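OmpT protein (Vibrio cholerae serotype O1, PDB 6EHD) probably acts as a general diffusion porin, a beta-barrel channel that lets small solutes and ions cross the outer membrane. Local coordinates at residues Asp98-Gly107 with Leu247-Met255; Glu264-Val273 with Ala285-Thr293. The protein carries 1 engineered substitution. All coordinates share one frame; numbering follows the deposited sequence.

Interaction 1 of 2, residues Asp98-Gly107 with Leu247-Met255; sequences DYSYFFGGTG and LYAGYEYVM. With C8E ((hydroxyethyloxy)tri(ethyloxy)octane), chain E; C8E ((hydroxyethyloxy)tri(ethyloxy)octane), chain G.
Glu252 reaches from its barrel strand into the loop 98-107 and is gripped there by backbone and hydroxyl groups. Glu252 CB lies 3.3 Å from Thr106 OG1. CG sits beside the backbone N (chi1 -58°), and the chain then runs extended, which carries the carboxylate to Gly105 and Thr106. Glu252 OE1 takes two bonds, from Thr106 OG1 at 2.7 Å and from Thr106 N at 2.9 Å. Both donors come from the same face of the carboxylate. Glu252 OE2 uses its syn lone pair for a nearly straight bond from Gly105 N (2.9 Å, 176°). A water held by Gly107 N also makes a weak bond to OE2. Further along the strand, Val254 CG2 packs on Thr106 O. At the other end, Tyr99 O lies over one face of the Tyr248 ring, and Tyr248 OH meets the edge of the Tyr101 ring at CD2, 3.5 Å away. The Tyr248 hydroxyl itself bonds to Glu286. Asp98 OD1 accepts from Ser100 N, closing an Asx turn, and from Ser100 OG. It stands 4.0 Å from Glu252 OE2, with Asp98 OD1 as the near atom. The donors on each carboxylate would probably offset this like-charge proximity for both buried acids.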
# COMPACT_ATOMS: atom_id res chain seq x y z
N ASP A 98 5.28 7.24 -3.87
CA ASP A 98 5.70 6.17 -4.73
C ASP A 98 4.72 6.10 -5.95
O ASP A 98 3.48 5.89 -5.68
CB ASP A 98 5.74 4.77 -4.00
CG ASP A 98 5.76 3.56 -5.03
OD1 ASP A 98 6.42 3.69 -6.11
OD2 ASP A 98 5.08 2.53 -4.77
N TYR A 99 5.21 6.39 -7.16
CA TYR A 99 4.39 6.48 -8.35
C TYR A 99 4.67 5.32 -9.31
O TYR A 99 4.23 5.35 -10.45
CB TYR A 99 4.60 7.82 -9.03
CG TYR A 99 4.32 9.01 -8.11
CD1 TYR A 99 3.19 9.06 -7.28
CD2 TYR A 99 5.20 10.05 -8.06
CE1 TYR A 99 3.01 10.10 -6.36
CE2 TYR A 99 5.02 11.12 -7.16
CZ TYR A 99 3.91 11.17 -6.35
OH TYR A 99 3.74 12.28 -5.47
N SER A 100 5.33 4.27 -8.82
CA SER A 100 5.67 3.11 -9.67
C SER A 100 4.51 2.11 -9.90
O SER A 100 3.48 2.11 -9.18
CB SER A 100 6.87 2.36 -9.01
OG SER A 100 6.49 1.68 -7.81
N TYR A 101 4.70 1.21 -10.89
CA TYR A 101 3.80 0.07 -11.19
C TYR A 101 4.35 -1.28 -10.66
O TYR A 101 3.58 -2.20 -10.54
CB TYR A 101 3.58 -0.03 -12.70
CG TYR A 101 2.50 0.81 -13.23
CD1 TYR A 101 1.20 0.34 -13.26
CD2 TYR A 101 2.76 2.09 -13.73
CE1 TYR A 101 0.16 1.20 -13.69
CE2 TYR A 101 1.73 2.90 -14.23
CZ TYR A 101 0.42 2.43 -14.22
OH TYR A 101 -0.64 3.24 -14.68
N PHE A 102 5.64 -1.40 -10.29
CA PHE A 102 6.29 -2.65 -9.88
C PHE A 102 7.23 -2.64 -8.68
O PHE A 102 7.10 -3.48 -7.78
CB PHE A 102 7.09 -3.32 -11.05
CG PHE A 102 6.26 -3.85 -12.19
CD1 PHE A 102 5.60 -5.02 -12.06
CD2 PHE A 102 6.18 -3.10 -13.41
CE1 PHE A 102 4.85 -5.53 -13.16
CE2 PHE A 102 5.48 -3.65 -14.52
CZ PHE A 102 4.83 -4.85 -14.35
N PHE A 103 8.17 -1.70 -8.61
CA PHE A 103 9.35 -1.87 -7.72
C PHE A 103 9.46 -0.91 -6.52
O PHE A 103 10.21 -1.17 -5.60
CB PHE A 103 10.64 -1.77 -8.56
CG PHE A 103 10.73 -2.82 -9.69
CD1 PHE A 103 10.63 -4.20 -9.36
CD2 PHE A 103 10.82 -2.43 -11.02
CE1 PHE A 103 10.64 -5.19 -10.39
CE2 PHE A 103 10.83 -3.41 -12.04
CZ PHE A 103 10.77 -4.78 -11.69
N GLY A 104 8.78 0.24 -6.58
CA GLY A 104 8.82 1.23 -5.45
C GLY A 104 7.92 0.92 -4.30
O GLY A 104 7.20 -0.09 -4.32
N GLY A 105 7.96 1.81 -3.29
CA GLY A 105 7.30 1.68 -1.99
C GLY A 105 8.25 1.30 -0.85
O GLY A 105 7.79 1.05 0.27
N THR A 106 9.56 1.19 -1.11
CA THR A 106 10.46 0.68 -0.06
C THR A 106 10.55 1.65 1.14
O THR A 106 10.88 1.20 2.25
CB THR A 106 11.92 0.44 -0.49
OG1 THR A 106 12.54 1.65 -0.95
CG2 THR A 106 11.91 -0.60 -1.69
N GLY A 107 10.30 2.94 0.90
CA GLY A 107 10.39 3.99 1.95
C GLY A 107 9.09 4.17 2.76
O GLY A 107 9.00 5.07 3.64
N LEU A 247 5.60 9.80 -18.20
CA LEU A 247 6.83 9.24 -17.70
C LEU A 247 6.84 9.36 -16.15
O LEU A 247 6.31 10.31 -15.57
CB LEU A 247 8.09 10.01 -18.25
CG LEU A 247 8.25 10.08 -19.80
CD1 LEU A 247 9.64 10.64 -20.17
CD2 LEU A 247 8.07 8.70 -20.37
N TYR A 248 7.56 8.48 -15.50
CA TYR A 248 7.65 8.57 -14.02
C TYR A 248 9.00 8.03 -13.52
O TYR A 248 9.72 7.23 -14.17
CB TYR A 248 6.48 7.81 -13.36
CG TYR A 248 6.44 6.35 -13.66
CD1 TYR A 248 7.13 5.42 -12.91
CD2 TYR A 248 5.64 5.87 -14.73
CE1 TYR A 248 7.05 4.05 -13.17
CE2 TYR A 248 5.56 4.49 -15.02
CZ TYR A 248 6.26 3.59 -14.27
OH TYR A 248 6.22 2.22 -14.49
N ALA A 249 9.42 8.51 -12.33
CA ALA A 249 10.73 8.08 -11.72
C ALA A 249 10.75 8.32 -10.23
O ALA A 249 9.97 9.18 -9.70
CB ALA A 249 11.91 8.85 -12.40
N GLY A 250 11.55 7.55 -9.49
CA GLY A 250 11.73 7.84 -8.04
C GLY A 250 13.02 7.30 -7.50
O GLY A 250 13.67 6.40 -8.10
N TYR A 251 13.40 7.90 -6.37
CA TYR A 251 14.60 7.52 -5.56
C TYR A 251 14.15 7.33 -4.11
O TYR A 251 13.49 8.23 -3.51
CB TYR A 251 15.61 8.69 -5.63
CG TYR A 251 16.81 8.56 -4.65
CD1 TYR A 251 17.89 7.71 -4.93
CD2 TYR A 251 16.78 9.17 -3.40
CE1 TYR A 251 18.93 7.52 -4.03
CE2 TYR A 251 17.83 9.01 -2.50
CZ TYR A 251 18.90 8.18 -2.81
OH TYR A 251 19.96 8.03 -1.87
N GLU A 252 14.50 6.17 -3.53
CA GLU A 252 14.10 5.78 -2.21
C GLU A 252 15.34 5.32 -1.40
O GLU A 252 16.09 4.41 -1.83
CB GLU A 252 13.08 4.60 -2.27
CG GLU A 252 11.85 4.96 -3.08
CD GLU A 252 10.82 3.84 -3.35
OE1 GLU A 252 11.13 2.64 -3.09
OE2 GLU A 252 9.63 4.20 -3.73
N TYR A 253 15.52 5.94 -0.23
CA TYR A 253 16.67 5.54 0.66
C TYR A 253 16.16 5.26 2.08
O TYR A 253 15.41 6.09 2.65
CB TYR A 253 17.66 6.70 0.68
CG TYR A 253 18.88 6.44 1.59
CD1 TYR A 253 19.88 5.53 1.20
CD2 TYR A 253 18.91 6.96 2.91
CE1 TYR A 253 20.99 5.25 2.05
CE2 TYR A 253 20.03 6.69 3.76
CZ TYR A 253 21.04 5.84 3.31
OH TYR A 253 22.08 5.54 4.21
N VAL A 254 16.58 4.11 2.67
CA VAL A 254 16.14 3.70 3.97
C VAL A 254 17.41 3.28 4.80
O VAL A 254 18.31 2.58 4.25
CB VAL A 254 15.19 2.52 3.96
CG1 VAL A 254 14.74 2.17 5.39
CG2 VAL A 254 13.97 2.85 3.03
N MET A 255 17.53 3.84 6.00
CA MET A 255 18.60 3.36 7.03
C MET A 255 17.96 2.62 8.17
O MET A 255 16.92 3.03 8.68
CB MET A 255 19.51 4.51 7.47
CG MET A 255 18.99 5.77 8.11
SD MET A 255 20.10 7.30 7.94
CE MET A 255 21.65 6.74 7.30
C1 C8E E . 13.88 16.91 -0.41
C2 C8E E . 14.55 16.48 -1.71
C3 C8E E . 15.76 15.64 -1.41
C4 C8E E . 16.73 15.48 -2.59
C5 C8E E . 17.21 14.04 -2.69
C6 C8E E . 18.31 13.55 -1.77
C7 C8E E . 17.87 12.56 -0.67
C8 C8E E . 19.09 11.83 -0.07
O9 C8E E . 19.12 11.36 1.30
C10 C8E E . 20.08 11.81 2.24
C11 C8E E . 20.56 10.66 3.06
O12 C8E E . 21.61 10.19 2.22
C13 C8E E . 22.62 9.27 2.67
C14 C8E E . 23.20 8.45 1.50
O15 C8E E . 23.35 9.21 0.28
C16 C8E E . 24.09 8.54 -0.78
C17 C8E E . 24.35 9.35 -2.06
O18 C8E E . 23.13 9.99 -2.46
C19 C8E E . 22.82 10.46 -3.80
C20 C8E E . 21.88 11.68 -3.68
O21 C8E E . 20.58 11.48 -4.23
C11 C8E G . 0.55 6.92 -10.22
O12 C8E G . 0.29 5.56 -10.68
C13 C8E G . 0.84 4.58 -9.76
C14 C8E G . 0.39 3.17 -10.11
O15 C8E G . -1.03 3.16 -9.85
C16 C8E G . -1.86 2.31 -10.59
C17 C8E G . -1.71 1.07 -9.84
O18 C8E G . -2.95 0.47 -9.47
C19 C8E G . -3.08 -0.84 -8.89
C20 C8E G . -3.33 -1.54 -7.50
O21 C8E G . -3.06 -3.03 -7.31
O HOH W 1 8.74 4.54 -1.05

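Interaction 2 of 2, residues Glu264-Val273 with Ala285-Thr293; sequences EDGTLVYLGV and AEYGYGDGT. With C8E ((hydroxyethyloxy)tri(ethyloxy)octane), chain F.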
# COMPACT_ATOMS: atom_id res chain seq x y z
N GLU A 264 22.36 -0.96 8.79
CA GLU A 264 22.35 -1.27 7.30
C GLU A 264 21.66 -0.11 6.55
O GLU A 264 21.18 0.80 7.20
CB GLU A 264 21.63 -2.57 6.99
CG GLU A 264 22.12 -3.80 7.75
CD GLU A 264 23.25 -4.57 7.12
OE1 GLU A 264 23.76 -4.21 6.05
OE2 GLU A 264 23.62 -5.61 7.73
N ASP A 265 21.63 -0.17 5.23
CA ASP A 265 20.80 0.78 4.44
C ASP A 265 20.42 0.13 3.11
O ASP A 265 21.00 -0.95 2.74
CB ASP A 265 21.47 2.16 4.27
CG ASP A 265 22.78 2.18 3.50
OD1 ASP A 265 23.05 1.32 2.65
OD2 ASP A 265 23.43 3.24 3.57
N GLY A 266 19.50 0.77 2.38
CA GLY A 266 18.99 0.26 1.08
C GLY A 266 18.56 1.40 0.18
O GLY A 266 18.03 2.40 0.68
N THR A 267 18.85 1.26 -1.13
CA THR A 267 18.54 2.24 -2.17
C THR A 267 17.68 1.54 -3.23
O THR A 267 18.04 0.40 -3.64
CB THR A 267 19.85 2.75 -2.78
OG1 THR A 267 20.60 3.46 -1.74
CG2 THR A 267 19.56 3.74 -3.83
N LEU A 268 16.60 2.22 -3.68
CA LEU A 268 15.78 1.72 -4.82
C LEU A 268 15.53 2.87 -5.73
O LEU A 268 15.05 3.93 -5.29
CB LEU A 268 14.46 1.02 -4.31
CG LEU A 268 13.49 0.33 -5.28
CD1 LEU A 268 12.82 1.30 -6.22
CD2 LEU A 268 14.16 -0.76 -6.08
N VAL A 269 15.89 2.74 -7.03
CA VAL A 269 15.58 3.76 -8.03
C VAL A 269 14.70 3.09 -9.12
O VAL A 269 14.96 1.94 -9.55
CB VAL A 269 16.87 4.34 -8.70
CG1 VAL A 269 16.51 5.34 -9.77
CG2 VAL A 269 17.76 5.04 -7.63
N TYR A 270 13.69 3.80 -9.63
CA TYR A 270 12.85 3.30 -10.74
C TYR A 270 12.69 4.37 -11.79
O TYR A 270 12.68 5.59 -11.49
CB TYR A 270 11.49 2.67 -10.26
CG TYR A 270 10.56 3.63 -9.53
CD1 TYR A 270 9.74 4.57 -10.20
CD2 TYR A 270 10.58 3.66 -8.10
CE1 TYR A 270 8.95 5.44 -9.47
CE2 TYR A 270 9.80 4.55 -7.37
CZ TYR A 270 8.99 5.46 -8.06
OH TYR A 270 8.23 6.36 -7.31
N LEU A 271 12.50 3.93 -13.07
CA LEU A 271 12.15 4.83 -14.16
C LEU A 271 11.16 4.04 -15.09
O LEU A 271 11.41 2.88 -15.36
CB LEU A 271 13.43 5.07 -15.02
CG LEU A 271 13.36 5.93 -16.29
CD1 LEU A 271 12.75 7.31 -16.15
CD2 LEU A 271 14.73 6.12 -17.00
N GLY A 272 10.07 4.66 -15.49
CA GLY A 272 9.09 3.94 -16.36
C GLY A 272 8.25 4.83 -17.18
O GLY A 272 8.36 6.09 -17.18
N VAL A 273 7.39 4.17 -18.01
CA VAL A 273 6.52 4.83 -18.89
C VAL A 273 5.14 4.16 -18.88
O VAL A 273 5.09 2.93 -18.81
CB VAL A 273 7.06 4.85 -20.36
CG1 VAL A 273 7.33 3.52 -20.90
CG2 VAL A 273 6.12 5.60 -21.29
N ALA A 285 5.87 -0.02 -18.79
CA ALA A 285 7.14 -0.69 -18.72
C ALA A 285 8.06 0.07 -17.73
O ALA A 285 8.06 1.34 -17.76
CB ALA A 285 7.80 -0.66 -20.11
N GLU A 286 8.80 -0.69 -16.94
CA GLU A 286 9.59 -0.11 -15.88
C GLU A 286 10.92 -0.79 -15.68
O GLU A 286 11.04 -2.02 -15.72
CB GLU A 286 8.71 -0.24 -14.54
CG GLU A 286 9.25 0.51 -13.32
CD GLU A 286 8.19 0.41 -12.15
OE1 GLU A 286 7.02 0.86 -12.45
OE2 GLU A 286 8.55 -0.07 -11.06
N TYR A 287 11.92 0.03 -15.33
CA TYR A 287 13.23 -0.48 -14.83
C TYR A 287 13.39 -0.11 -13.34
O TYR A 287 13.10 1.05 -12.95
CB TYR A 287 14.31 0.25 -15.63
CG TYR A 287 15.73 0.10 -15.07
CD1 TYR A 287 16.32 -1.16 -14.94
CD2 TYR A 287 16.43 1.21 -14.56
CE1 TYR A 287 17.65 -1.29 -14.40
CE2 TYR A 287 17.72 1.07 -13.98
CZ TYR A 287 18.33 -0.18 -13.94
OH TYR A 287 19.65 -0.30 -13.42
N GLY A 288 13.86 -1.07 -12.57
CA GLY A 288 14.19 -0.92 -11.16
C GLY A 288 15.65 -1.35 -10.81
O GLY A 288 16.04 -2.46 -11.14
N TYR A 289 16.39 -0.46 -10.12
CA TYR A 289 17.77 -0.75 -9.61
C TYR A 289 17.72 -0.78 -8.09
O TYR A 289 17.24 0.24 -7.45
CB TYR A 289 18.71 0.35 -10.10
CG TYR A 289 20.08 0.19 -9.41
CD1 TYR A 289 21.03 -0.73 -9.90
CD2 TYR A 289 20.37 0.88 -8.26
CE1 TYR A 289 22.27 -0.88 -9.26
CE2 TYR A 289 21.64 0.74 -7.61
CZ TYR A 289 22.57 -0.13 -8.14
OH TYR A 289 23.80 -0.31 -7.50
N GLY A 290 18.07 -1.91 -7.45
CA GLY A 290 18.10 -2.05 -6.00
C GLY A 290 19.52 -2.36 -5.46
O GLY A 290 20.26 -3.09 -6.12
N ASP A 291 19.89 -1.80 -4.30
CA ASP A 291 21.18 -2.16 -3.63
C ASP A 291 21.02 -2.03 -2.14
O ASP A 291 20.71 -0.91 -1.64
CB ASP A 291 22.28 -1.26 -4.14
CG ASP A 291 23.71 -1.75 -3.72
OD1 ASP A 291 23.98 -2.92 -3.87
OD2 ASP A 291 24.44 -0.95 -3.17
N GLY A 292 21.25 -3.13 -1.40
CA GLY A 292 21.20 -3.10 0.03
C GLY A 292 20.05 -3.83 0.61
O GLY A 292 19.52 -4.79 -0.01
N THR A 293 19.62 -3.37 1.79
CA THR A 293 18.64 -4.04 2.63
C THR A 293 17.21 -3.44 2.64
O THR A 293 17.12 -2.20 2.64
CB THR A 293 19.19 -3.99 4.07
OG1 THR A 293 20.41 -4.77 4.12
CG2 THR A 293 18.21 -4.53 5.08
O9 C8E F . 13.11 -10.55 -4.19
C10 C8E F . 13.73 -9.65 -5.08
C11 C8E F . 12.72 -8.63 -5.56
O12 C8E F . 13.47 -7.54 -6.12
C13 C8E F . 12.72 -6.34 -6.25
C14 C8E F . 13.54 -5.08 -6.46
O15 C8E F . 14.51 -4.78 -5.41
C16 C8E F . 13.85 -4.49 -4.18
C17 C8E F . 14.84 -4.76 -3.10
O18 C8E F . 15.43 -3.51 -2.81
C19 C8E F . 15.18 -3.07 -1.49
C20 C8E F . 16.54 -3.15 -0.86
O21 C8E F . 17.30 -2.07 -1.37
O HOH W 2 22.64 -3.70 3.55
O HOH W 3 22.09 1.59 -0.19
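Ala285 opens the pairing by exchanging backbone hydrogen bonds with Val273, and its CB lies 4.3 Å from Val273 CG1. Glu286 stands across from Gly272 in a non-hydrogen-bonded pair. Its side chain extends on the face that carries Tyr270, and Glu286 OE2 comes 4.1 Å from Tyr270 CB. The carboxylate is held by strand 245-258 through Tyr248 and by loop 98-107: Glu286 OE1 accepts from Tyr101 N, and Glu286 OE2 from Phe103 N. Tyr287 pairs with Leu271 through two backbone bonds. Gly288 faces Tyr270, whose CA lies 3.2 Å from Tyr287 O in a CH-O contact. Tyr289 pairs with Val269 on the same face as Tyr287. Tyr289 O also touches Leu268 CD2 at 3.5 Å. Leu268 CG points away from its own N (chi1 -176°), and this brings the methyl over the neighbouring strand. Gly290 lies opposite Leu268. Asp291 exchanges two bonds with Thr267, and a water ties Asp291 O to Thr267 OG1 and Asp265 OD1. At Gly292 the chain turns a corner with a positive phi of 110°. Thr293 N still bonds to Asp265 O at 2.9 Å, from above the carbonyl plane. The Thr293 and Glu264 side chains cross at about a right angle, with Thr293 OG1 3.8 Å from Glu264 CB. The detergent touches the backbone here, with its O21 3.4 Å from Thr267 O. This is an antiparallel hairpin in the porin barrel wall, with strand 245-258 beside 263-276 and strand 314-324 beside 281-291.

Overall arrangement
The two interactions lie side by side in the barrel, with centres about 7 Å apart. Strands 245-258 and 263-276 are neighbours, so interaction 2 continues the wall on which the loop of interaction 1 rests. Glu286 links them directly: its OE1 lies 2.6 Å from Tyr248 OH. Glu286 and Tyr270 of the hairpin also bind the loop backbone, Tyr270 OH at Tyr99 N. A probable hydrogen bond of 2.7 Å from Tyr253 OH to Asp265 OD2 ties the adjacent strands. In porins such an inward-folded loop narrows the channel, and 98-107 is consistent with that role. Both contacts lie away from the calcium site known for this protein at Asp12, Phe13 and Trp325, which holds no calcium in this chain.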